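Local coordinates for uncharacterized protein (Dyadobacter fermentans, PDB 3MFN) that is of unknown function but belongs to the DUF5618 family and folds into a compact, mostly helical bundle, at residues Q32-L42 and A142-L153; V77-F85 and W97-Q105. All blocks are in the same frame, centred on the assembly; numbering follows the deposited sequence.

Contact 1 (Q32-L42 and A142-L153); sequences QEAVIEAKRYL and AEIIIDWVERRL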
loop_
_atom_site.group_PDB
_atom_site.type_symbol
_atom_site.label_atom_id
_atom_site.label_comp_id
_atom_site.label_asym_id
_atom_site.label_seq_id
_atom_site.Cartn_x
_atom_site.Cartn_y
_atom_site.Cartn_z
ATOM N N GLN A 32 28.396 -1.539 -13.565
ATOM C CA GLN A 32 26.910 -1.420 -13.620
ATOM C C GLN A 32 26.145 -2.771 -13.635
ATOM O O GLN A 32 24.958 -2.832 -13.983
ATOM C CB GLN A 32 26.494 -0.454 -14.741
ATOM C CG GLN A 32 25.032 -0.520 -15.188
ATOM C CD GLN A 32 24.821 -1.505 -16.330
ATOM O OE1 GLN A 32 25.745 -1.797 -17.089
ATOM N NE2 GLN A 32 23.603 -2.025 -16.449
ATOM N N GLU A 33 26.833 -3.832 -13.217
ATOM C CA GLU A 33 26.186 -5.008 -12.654
ATOM C C GLU A 33 25.689 -4.715 -11.192
ATOM O O GLU A 33 25.323 -5.634 -10.424
ATOM C CB GLU A 33 27.176 -6.115 -12.593
ATOM C CG GLU A 33 28.368 -5.808 -11.727
ATOM C CD GLU A 33 29.645 -6.245 -12.424
ATOM O OE1 GLU A 33 30.403 -5.369 -12.962
ATOM O OE2 GLU A 33 29.826 -7.484 -12.477
ATOM N N ALA A 34 25.761 -3.447 -10.803
ATOM C CA ALA A 34 24.858 -2.890 -9.808
ATOM C C ALA A 34 23.404 -3.247 -10.141
ATOM O O ALA A 34 22.642 -3.600 -9.253
ATOM C CB ALA A 34 25.012 -1.378 -9.757
ATOM N N VAL A 35 23.013 -3.140 -11.411
ATOM C CA VAL A 35 21.650 -3.507 -11.842
ATOM C C VAL A 35 21.323 -4.994 -11.584
ATOM O O VAL A 35 20.221 -5.356 -11.115
ATOM C CB VAL A 35 21.464 -3.155 -13.333
ATOM C CG1 VAL A 35 20.270 -3.833 -13.926
ATOM C CG2 VAL A 35 21.339 -1.661 -13.494
ATOM N N ILE A 36 22.296 -5.862 -11.855
ATOM C CA ILE A 36 22.115 -7.286 -11.625
ATOM C C ILE A 36 21.940 -7.606 -10.152
ATOM O O ILE A 36 21.055 -8.376 -9.770
ATOM C CB ILE A 36 23.276 -8.039 -12.208
ATOM C CG1 ILE A 36 23.082 -8.098 -13.739
ATOM C CG2 ILE A 36 23.419 -9.453 -11.601
ATOM C CD1 ILE A 36 23.181 -6.748 -14.484
ATOM N N GLU A 37 22.792 -7.028 -9.328
ATOM C CA GLU A 37 22.724 -7.241 -7.894
ATOM C C GLU A 37 21.342 -6.739 -7.312
ATOM O O GLU A 37 20.734 -7.455 -6.514
ATOM C CB GLU A 37 23.955 -6.619 -7.223
ATOM C CG GLU A 37 23.955 -6.542 -5.698
ATOM C CD GLU A 37 24.364 -7.861 -5.004
ATOM O OE1 GLU A 37 24.293 -8.932 -5.631
ATOM O OE2 GLU A 37 24.730 -7.808 -3.808
ATOM N N ALA A 38 20.841 -5.591 -7.792
ATOM C CA ALA A 38 19.516 -5.086 -7.460
ATOM C C ALA A 38 18.438 -6.113 -7.737
ATOM O O ALA A 38 17.566 -6.355 -6.885
ATOM C CB ALA A 38 19.223 -3.781 -8.199
ATOM N N LYS A 39 18.520 -6.760 -8.896
ATOM C CA LYS A 39 17.555 -7.771 -9.284
ATOM C C LYS A 39 17.739 -9.041 -8.434
ATOM O O LYS A 39 16.754 -9.723 -8.209
ATOM C CB LYS A 39 17.661 -8.148 -10.760
ATOM C CG LYS A 39 17.350 -7.012 -11.680
ATOM C CD LYS A 39 17.613 -7.377 -13.095
ATOM C CE LYS A 39 17.388 -6.187 -14.029
ATOM N NZ LYS A 39 17.777 -6.545 -15.389
ATOM N N ARG A 40 18.970 -9.332 -7.980
ATOM C CA ARG A 40 19.162 -10.439 -7.070
ATOM C C ARG A 40 18.416 -10.190 -5.754
ATOM O O ARG A 40 17.825 -11.102 -5.219
ATOM C CB ARG A 40 20.641 -10.753 -6.869
ATOM C CG ARG A 40 21.348 -11.281 -8.159
ATOM C CD ARG A 40 20.572 -12.430 -8.813
ATOM N NE ARG A 40 20.324 -13.527 -7.867
ATOM C CZ ARG A 40 21.002 -14.672 -7.824
ATOM N NH1 ARG A 40 20.691 -15.563 -6.887
ATOM N NH2 ARG A 40 21.986 -14.928 -8.696
ATOM N N TYR A 41 18.417 -8.952 -5.261
ATOM C CA TYR A 41 17.693 -8.600 -4.028
ATOM C C TYR A 41 16.191 -8.794 -4.260
ATOM O O TYR A 41 15.481 -9.363 -3.419
ATOM C CB TYR A 41 17.938 -7.148 -3.602
ATOM C CG TYR A 41 19.197 -6.818 -2.848
ATOM C CD1 TYR A 41 19.136 -6.353 -1.558
ATOM C CD2 TYR A 41 20.457 -6.882 -3.447
ATOM C CE1 TYR A 41 20.251 -5.995 -0.856
ATOM C CE2 TYR A 41 21.660 -6.507 -2.719
ATOM C CZ TYR A 41 21.516 -6.070 -1.419
ATOM O OH TYR A 41 22.554 -5.663 -0.632
ATOM N N LEU A 42 15.699 -8.282 -5.377
ATOM C CA LEU A 42 14.271 -8.401 -5.688
ATOM C C LEU A 42 13.807 -9.831 -5.796
ATOM O O LEU A 42 12.772 -10.195 -5.230
ATOM C CB LEU A 42 13.930 -7.627 -6.954
ATOM C CG LEU A 42 12.473 -7.399 -7.324
ATOM C CD1 LEU A 42 11.630 -6.780 -6.174
ATOM C CD2 LEU A 42 12.392 -6.492 -8.606
ATOM N N ALA A 142 9.077 -1.564 -8.403
ATOM C CA ALA A 142 10.496 -1.771 -8.089
ATOM C C ALA A 142 11.279 -2.164 -9.345
ATOM O O ALA A 142 12.310 -1.593 -9.588
ATOM C CB ALA A 142 10.650 -2.833 -7.057
ATOM N N GLU A 143 10.797 -3.112 -10.158
ATOM C CA GLU A 143 11.490 -3.455 -11.388
ATOM C C GLU A 143 11.495 -2.282 -12.371
ATOM O O GLU A 143 12.425 -2.104 -13.128
ATOM C CB GLU A 143 10.872 -4.701 -12.043
ATOM C CG GLU A 143 11.595 -5.166 -13.292
ATOM C CD GLU A 143 12.861 -6.008 -12.993
ATOM O OE1 GLU A 143 13.134 -6.336 -11.811
ATOM O OE2 GLU A 143 13.547 -6.400 -13.966
ATOM N N ILE A 144 10.445 -1.458 -12.340
ATOM C CA ILE A 144 10.405 -0.259 -13.156
ATOM C C ILE A 144 11.541 0.674 -12.822
ATOM O O ILE A 144 12.203 1.226 -13.713
ATOM C CB ILE A 144 9.051 0.498 -13.075
ATOM C CG1 ILE A 144 7.973 -0.217 -13.896
ATOM C CG2 ILE A 144 9.196 1.908 -13.648
ATOM C CD1 ILE A 144 6.512 0.360 -13.644
ATOM N N ILE A 145 11.793 0.837 -11.542
ATOM C CA ILE A 145 12.856 1.730 -11.094
ATOM C C ILE A 145 14.220 1.144 -11.438
ATOM O O ILE A 145 15.130 1.857 -11.852
ATOM C CB ILE A 145 12.827 1.980 -9.550
ATOM C CG1 ILE A 145 11.545 2.697 -9.126
ATOM C CG2 ILE A 145 14.045 2.805 -9.152
ATOM C CD1 ILE A 145 11.351 4.081 -9.820
ATOM N N ILE A 146 14.383 -0.162 -11.270
ATOM C CA ILE A 146 15.688 -0.761 -11.583
ATOM C C ILE A 146 15.956 -0.661 -13.087
ATOM O O ILE A 146 17.077 -0.358 -13.481
ATOM C CB ILE A 146 15.800 -2.189 -11.089
ATOM C CG1 ILE A 146 15.762 -2.186 -9.559
ATOM C CG2 ILE A 146 17.087 -2.802 -11.685
ATOM C CD1 ILE A 146 15.517 -3.500 -8.846
ATOM N N ASP A 147 14.941 -0.873 -13.917
ATOM C CA ASP A 147 15.122 -0.772 -15.363
ATOM C C ASP A 147 15.412 0.660 -15.761
ATOM O O ASP A 147 16.203 0.904 -16.665
ATOM C CB ASP A 147 13.875 -1.213 -16.130
ATOM C CG ASP A 147 13.586 -2.696 -16.015
ATOM O OD1 ASP A 147 14.415 -3.514 -15.491
ATOM O OD2 ASP A 147 12.475 -3.055 -16.466
ATOM N N TRP A 148 14.780 1.618 -15.095
ATOM C CA TRP A 148 15.056 3.023 -15.391
ATOM C C TRP A 148 16.553 3.331 -15.172
ATOM O O TRP A 148 17.216 3.956 -16.019
ATOM C CB TRP A 148 14.172 3.914 -14.508
ATOM C CG TRP A 148 14.423 5.363 -14.675
ATOM C CD1 TRP A 148 13.877 6.185 -15.618
ATOM C CD2 TRP A 148 15.254 6.197 -13.855
ATOM N NE1 TRP A 148 14.309 7.485 -15.424
ATOM C CE2 TRP A 148 15.148 7.515 -14.349
ATOM C CE3 TRP A 148 16.039 5.969 -12.711
ATOM C CZ2 TRP A 148 15.847 8.587 -13.791
ATOM C CZ3 TRP A 148 16.735 7.051 -12.148
ATOM C CH2 TRP A 148 16.634 8.342 -12.702
ATOM N N VAL A 149 17.091 2.881 -14.049
ATOM C CA VAL A 149 18.529 2.991 -13.756
ATOM C C VAL A 149 19.383 2.337 -14.829
ATOM O O VAL A 149 20.238 3.001 -15.431
ATOM C CB VAL A 149 18.875 2.400 -12.370
ATOM C CG1 VAL A 149 20.371 2.261 -12.182
ATOM C CG2 VAL A 149 18.255 3.294 -11.239
ATOM N N GLU A 150 19.139 1.052 -15.112
ATOM C CA GLU A 150 19.895 0.341 -16.146
ATOM C C GLU A 150 19.936 1.192 -17.418
ATOM O O GLU A 150 20.984 1.432 -18.005
ATOM C CB GLU A 150 19.258 -1.019 -16.469
ATOM C CG GLU A 150 20.098 -1.845 -17.486
ATOM C CD GLU A 150 19.466 -3.171 -17.930
ATOM O OE1 GLU A 150 18.236 -3.259 -17.947
ATOM O OE2 GLU A 150 20.223 -4.112 -18.313
ATOM N N ARG A 151 18.758 1.651 -17.801
ATOM C CA ARG A 151 18.534 2.343 -19.032
ATOM C C ARG A 151 19.104 3.760 -19.083
ATOM O O ARG A 151 19.335 4.255 -20.179
ATOM C CB ARG A 151 17.039 2.388 -19.242
ATOM C CG ARG A 151 16.595 2.920 -20.556
ATOM C CD ARG A 151 15.103 2.662 -20.678
ATOM N NE ARG A 151 14.354 3.747 -20.052
ATOM C CZ ARG A 151 13.430 3.624 -19.100
ATOM N NH1 ARG A 151 12.834 4.732 -18.664
ATOM N NH2 ARG A 151 13.074 2.435 -18.609
ATOM N N ARG A 152 19.318 4.411 -17.933
ATOM C CA ARG A 152 20.002 5.707 -17.878
ATOM C C ARG A 152 21.512 5.509 -17.977
ATOM O O ARG A 152 22.195 6.197 -18.741
ATOM C CB ARG A 152 19.664 6.469 -16.587
ATOM C CG ARG A 152 18.186 6.847 -16.454
ATOM C CD ARG A 152 17.771 7.967 -17.409
ATOM N NE ARG A 152 18.017 9.261 -16.802
ATOM C CZ ARG A 152 17.638 10.431 -17.301
ATOM N NH1 ARG A 152 16.988 10.528 -18.461
ATOM N NH2 ARG A 152 17.935 11.521 -16.621
ATOM N N LEU A 153 22.021 4.541 -17.219
ATOM C CA LEU A 153 23.456 4.247 -17.161
ATOM C C LEU A 153 24.075 3.822 -18.500
ATOM O O LEU A 153 25.281 3.994 -18.704
ATOM C CB LEU A 153 23.736 3.166 -16.126
ATOM C CG LEU A 153 23.449 3.485 -14.651
ATOM C CD1 LEU A 153 23.419 2.198 -13.835
ATOM C CD2 LEU A 153 24.474 4.465 -14.085
#
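V35 and I146 interlock in an antiparallel helix pair of this helical bundle, a worked example of knobs-into-holes packing. The segment axes run 10.0 Å apart at 172°, and the two residues exchange roles: V35 fills a hole formed by I146, V149, E150 and L153, while I146 sits among V35, A38, K39 and L42. Their side chains slide past each other in opposite directions, with V35 CG1 4.0 Å from I146 CG2. The other branch of V35 lies close against the facing backbone, CG2 being 3.6 Å from E150 CA. V35 CG1 stands anti to the backbone N (chi1 164°), which leaves CG2 beside that nitrogen, so that CG1 faces I146 while CG2 turns to V149 and the E150 backbone, both methyls touching E150. The longer branch of I146 reaches A38, its CD1 3.8 Å from A38 CB. L42 and A142 continue the apolar seam through L42 CD1 and A142 CB.

Toward the partly exposed flank the packing becomes polar. K39, extended beyond CG, crosses E150 at about a right angle, and its CE reaches I146 CG2 as the two side chains cross at a slant. The carboxylates of E143, D147 and E150 lie near its amine, on the side of the facing helix, none close enough for a salt bridge, although their field would probably favour the lysine's positive charge. The nearest approach of these charges is K39 NZ to E150 OE1, 4.2 Å.

Contact 2 (V77-F85 and W97-Q105); sequences VLFALDHYF and WYKSNLAQQ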
loop_
_atom_site.group_PDB
_atom_site.type_symbol
_atom_site.label_atom_id
_atom_site.label_comp_id
_atom_site.label_asym_id
_atom_site.label_seq_id
_atom_site.Cartn_x
_atom_site.Cartn_y
_atom_site.Cartn_z
ATOM N N VAL A 77 16.205 -1.876 -4.701
ATOM C CA VAL A 77 15.935 -0.647 -5.382
ATOM C C VAL A 77 16.958 0.419 -4.968
ATOM O O VAL A 77 17.533 1.119 -5.839
ATOM C CB VAL A 77 14.487 -0.148 -5.109
ATOM C CG1 VAL A 77 14.238 1.269 -5.773
ATOM C CG2 VAL A 77 13.506 -1.170 -5.521
ATOM N N LEU A 78 17.142 0.623 -3.672
ATOM C CA LEU A 78 18.167 1.571 -3.205
ATOM C C LEU A 78 19.568 1.276 -3.741
ATOM O O LEU A 78 20.294 2.180 -4.113
ATOM C CB LEU A 78 18.192 1.681 -1.672
ATOM C CG LEU A 78 16.900 2.155 -0.986
ATOM C CD1 LEU A 78 17.129 2.583 0.463
ATOM C CD2 LEU A 78 16.137 3.322 -1.785
ATOM N N PHE A 79 19.933 -0.007 -3.836
ATOM C CA PHE A 79 21.212 -0.397 -4.374
ATOM C C PHE A 79 21.419 0.116 -5.822
ATOM O O PHE A 79 22.438 0.774 -6.131
ATOM C CB PHE A 79 21.365 -1.912 -4.259
ATOM C CG PHE A 79 22.776 -2.388 -4.460
ATOM C CD1 PHE A 79 23.287 -2.557 -5.737
ATOM C CD2 PHE A 79 23.588 -2.655 -3.370
ATOM C CE1 PHE A 79 24.607 -2.983 -5.921
ATOM C CE2 PHE A 79 24.900 -3.098 -3.530
ATOM C CZ PHE A 79 25.426 -3.239 -4.819
ATOM N N ALA A 80 20.432 -0.101 -6.692
ATOM C CA ALA A 80 20.471 0.465 -8.032
ATOM C C ALA A 80 20.565 1.984 -7.956
ATOM O O ALA A 80 21.420 2.557 -8.605
ATOM C CB ALA A 80 19.242 0.024 -8.887
ATOM N N LEU A 81 19.718 2.630 -7.144
ATOM C CA LEU A 81 19.755 4.090 -7.022
ATOM C C LEU A 81 21.081 4.653 -6.499
ATOM O O LEU A 81 21.569 5.673 -7.008
ATOM C CB LEU A 81 18.564 4.634 -6.218
ATOM C CG LEU A 81 17.158 4.374 -6.840
ATOM C CD1 LEU A 81 16.034 4.816 -5.933
ATOM C CD2 LEU A 81 17.000 5.059 -8.216
ATOM N N ASP A 82 21.672 3.992 -5.515
ATOM C CA ASP A 82 22.916 4.450 -4.903
ATOM C C ASP A 82 24.027 4.396 -5.918
ATOM O O ASP A 82 24.922 5.261 -5.925
ATOM C CB ASP A 82 23.304 3.569 -3.715
ATOM C CG ASP A 82 22.449 3.841 -2.501
ATOM O OD1 ASP A 82 21.882 4.929 -2.461
ATOM O OD2 ASP A 82 22.326 2.977 -1.603
ATOM N N HIS A 83 23.977 3.372 -6.766
ATOM C CA HIS A 83 24.981 3.223 -7.783
ATOM C C HIS A 83 24.827 4.289 -8.855
ATOM O O HIS A 83 25.794 4.781 -9.337
ATOM C CB HIS A 83 25.026 1.830 -8.435
ATOM C CG HIS A 83 26.162 1.690 -9.409
ATOM N ND1 HIS A 83 27.398 1.195 -9.047
ATOM C CD2 HIS A 83 26.261 2.019 -10.719
ATOM C CE1 HIS A 83 28.209 1.225 -10.089
ATOM N NE2 HIS A 83 27.540 1.708 -11.121
ATOM N N TYR A 84 23.602 4.686 -9.194
ATOM C CA TYR A 84 23.397 5.710 -10.229
ATOM C C TYR A 84 23.707 7.149 -9.736
ATOM O O TYR A 84 24.328 7.952 -10.449
ATOM C CB TYR A 84 21.958 5.631 -10.746
ATOM C CG TYR A 84 21.612 6.625 -11.841
ATOM C CD1 TYR A 84 22.360 6.687 -12.993
ATOM C CD2 TYR A 84 20.516 7.471 -11.737
ATOM C CE1 TYR A 84 22.051 7.625 -14.037
ATOM C CE2 TYR A 84 20.195 8.399 -12.764
ATOM C CZ TYR A 84 20.973 8.465 -13.901
ATOM O OH TYR A 84 20.677 9.355 -14.904
ATOM N N PHE A 85 23.226 7.482 -8.534
ATOM C CA PHE A 85 23.291 8.857 -8.017
ATOM C C PHE A 85 24.578 9.108 -7.210
ATOM O O PHE A 85 24.968 10.257 -6.939
ATOM C CB PHE A 85 22.066 9.151 -7.136
ATOM C CG PHE A 85 20.766 9.298 -7.903
ATOM C CD1 PHE A 85 20.654 10.175 -8.953
ATOM C CD2 PHE A 85 19.653 8.607 -7.516
ATOM C CE1 PHE A 85 19.465 10.322 -9.620
ATOM C CE2 PHE A 85 18.482 8.759 -8.161
ATOM C CZ PHE A 85 18.388 9.597 -9.228
ATOM N N TRP A 97 16.507 12.092 0.294
ATOM C CA TRP A 97 17.608 12.149 -0.622
ATOM C C TRP A 97 17.244 11.481 -1.947
ATOM O O TRP A 97 17.528 12.022 -3.027
ATOM C CB TRP A 97 18.832 11.527 0.000
ATOM C CG TRP A 97 20.025 11.761 -0.777
ATOM C CD1 TRP A 97 20.794 12.923 -0.799
ATOM C CD2 TRP A 97 20.615 10.877 -1.707
ATOM N NE1 TRP A 97 21.809 12.787 -1.668
ATOM C CE2 TRP A 97 21.739 11.542 -2.245
ATOM C CE3 TRP A 97 20.301 9.586 -2.158
ATOM C CZ2 TRP A 97 22.584 10.948 -3.175
ATOM C CZ3 TRP A 97 21.122 9.012 -3.106
ATOM C CH2 TRP A 97 22.256 9.710 -3.611
ATOM N N TYR A 98 16.573 10.346 -1.916
ATOM C CA TYR A 98 16.216 9.666 -3.185
ATOM C C TYR A 98 15.165 10.466 -3.907
ATOM O O TYR A 98 15.254 10.654 -5.128
ATOM C CB TYR A 98 15.743 8.215 -2.961
ATOM C CG TYR A 98 16.842 7.388 -2.338
ATOM C CD1 TYR A 98 17.798 6.832 -3.117
ATOM C CD2 TYR A 98 16.936 7.221 -0.988
ATOM C CE1 TYR A 98 18.810 6.101 -2.582
ATOM C CE2 TYR A 98 17.960 6.494 -0.435
ATOM C CZ TYR A 98 18.878 5.923 -1.241
ATOM O OH TYR A 98 19.953 5.189 -0.750
ATOM N N LYS A 99 14.208 11.004 -3.174
ATOM C CA LYS A 99 13.112 11.780 -3.848
ATOM C C LYS A 99 13.608 13.065 -4.534
ATOM O O LYS A 99 13.203 13.411 -5.665
ATOM C CB LYS A 99 12.035 12.132 -2.823
ATOM C CG LYS A 99 11.212 10.863 -2.357
ATOM C CD LYS A 99 10.334 11.114 -1.101
ATOM C CE LYS A 99 9.260 12.161 -1.313
ATOM N NZ LYS A 99 8.598 12.672 -0.051
ATOM N N SER A 100 14.459 13.807 -3.848
ATOM C CA SER A 100 14.895 15.081 -4.420
ATOM C C SER A 100 15.812 14.789 -5.628
ATOM O O SER A 100 15.698 15.465 -6.651
ATOM C CB SER A 100 15.508 15.980 -3.338
ATOM O OG SER A 100 16.855 15.660 -3.096
ATOM N N ASN A 101 16.615 13.703 -5.578
ATOM C CA ASN A 101 17.391 13.286 -6.758
ATOM C C ASN A 101 16.493 12.859 -7.937
ATOM O O ASN A 101 16.779 13.171 -9.096
ATOM C CB ASN A 101 18.456 12.203 -6.431
ATOM C CG ASN A 101 19.776 12.793 -5.974
ATOM O OD1 ASN A 101 20.417 13.518 -6.714
ATOM N ND2 ASN A 101 20.176 12.513 -4.772
ATOM N N LEU A 102 15.380 12.195 -7.645
ATOM C CA LEU A 102 14.478 11.763 -8.686
ATOM C C LEU A 102 13.581 12.894 -9.186
ATOM O O LEU A 102 13.122 12.857 -10.319
ATOM C CB LEU A 102 13.620 10.591 -8.210
ATOM C CG LEU A 102 14.335 9.242 -7.990
ATOM C CD1 LEU A 102 13.450 8.310 -7.175
ATOM C CD2 LEU A 102 14.728 8.639 -9.362
ATOM N N ALA A 103 13.317 13.893 -8.361
ATOM C CA ALA A 103 12.473 14.971 -8.800
ATOM C C ALA A 103 13.189 15.747 -9.928
ATOM O O ALA A 103 12.554 16.116 -10.906
ATOM C CB ALA A 103 12.086 15.847 -7.650
ATOM N N GLN A 104 14.508 15.910 -9.810
ATOM C CA GLN A 104 15.291 16.659 -10.808
ATOM C C GLN A 104 15.359 15.909 -12.147
ATOM O O GLN A 104 15.772 16.461 -13.153
ATOM C CB GLN A 104 16.706 16.958 -10.277
ATOM C CG GLN A 104 17.597 15.719 -10.129
ATOM C CD GLN A 104 18.812 15.905 -9.208
ATOM O OE1 GLN A 104 19.094 17.018 -8.729
ATOM N NE2 GLN A 104 19.555 14.802 -8.974
ATOM N N GLN A 105 14.920 14.653 -12.153
ATOM C CA GLN A 105 15.066 13.794 -13.311
ATOM C C GLN A 105 13.782 13.484 -14.068
ATOM O O GLN A 105 13.842 13.436 -15.287
ATOM C CB GLN A 105 15.719 12.473 -12.910
ATOM C CG GLN A 105 16.886 12.103 -13.803
ATOM C CD GLN A 105 18.230 12.294 -13.132
ATOM O OE1 GLN A 105 19.229 11.683 -13.534
ATOM N NE2 GLN A 105 18.266 13.124 -12.099
#
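The ring of Y98 and the side chains of L78 and D82 form the tight end of a helix-loop-helix crossing, in which segment 97-103 of the short helix 95-103 crosses segment 77-85 of helix 63-85 at 57°. L78 CD2 stands over the centre of one Y98 face, 3.8 Å from the centroid, a CH-pi contact; W97 CE3 covers the opposite face. The ring is thus held flat between two neighbours while its hydroxyl is fixed by a hydrogen bond from Y98 OH to D82 OD1 (2.6 Å), received on the syn lone pair. K93 also salt-bridges D82 OD1, and an acetate ion, probably from the crystallisation liquor, lies about 3 Å from the Y98 side chain.

F85 repeats the sandwich. N101 CB sits 3.6 Å from the F85 ring centroid, almost on the normal, and Y84 CD2 touches the other face toward the rim; L102 CD2 meets the edge. The N101 amide, stacked at 21° to the F85 ring, turns its ND2 over the centre of the W97 indole and donates to W97 O.

Between these two segments the Y84-Q105 side is the looser one: Q105, partly exposed, meets F85 at the ring edge, through NE2, and binds Y84. Its amide plane stands 68° from the Y84 ring, and Y84 OH donates in the carbonyl plane to Q105 OE1, 3.1 Å away.

How the contacts relate
From the N terminus the chain runs along helix 34-52, turns through the small hairpin of strands 55-56 and 59-60, and returns in helix 63-85. Contact 2 then closes a short loop of 11 residues, setting helix 95-103 against the end of that helix. Helices 107-126 and 132-153 follow before contact 1 closes the long loop, 99 residues between its segments, by joining the last helix to the first. The short closure therefore lies wholly within the long one, and the two do not cross. Helix 63-85 joins the two contacts, touching both segments of contact 1: A80 packs on A38, and Y84 meets W148 and L153 and probably hydrogen-bonds R152.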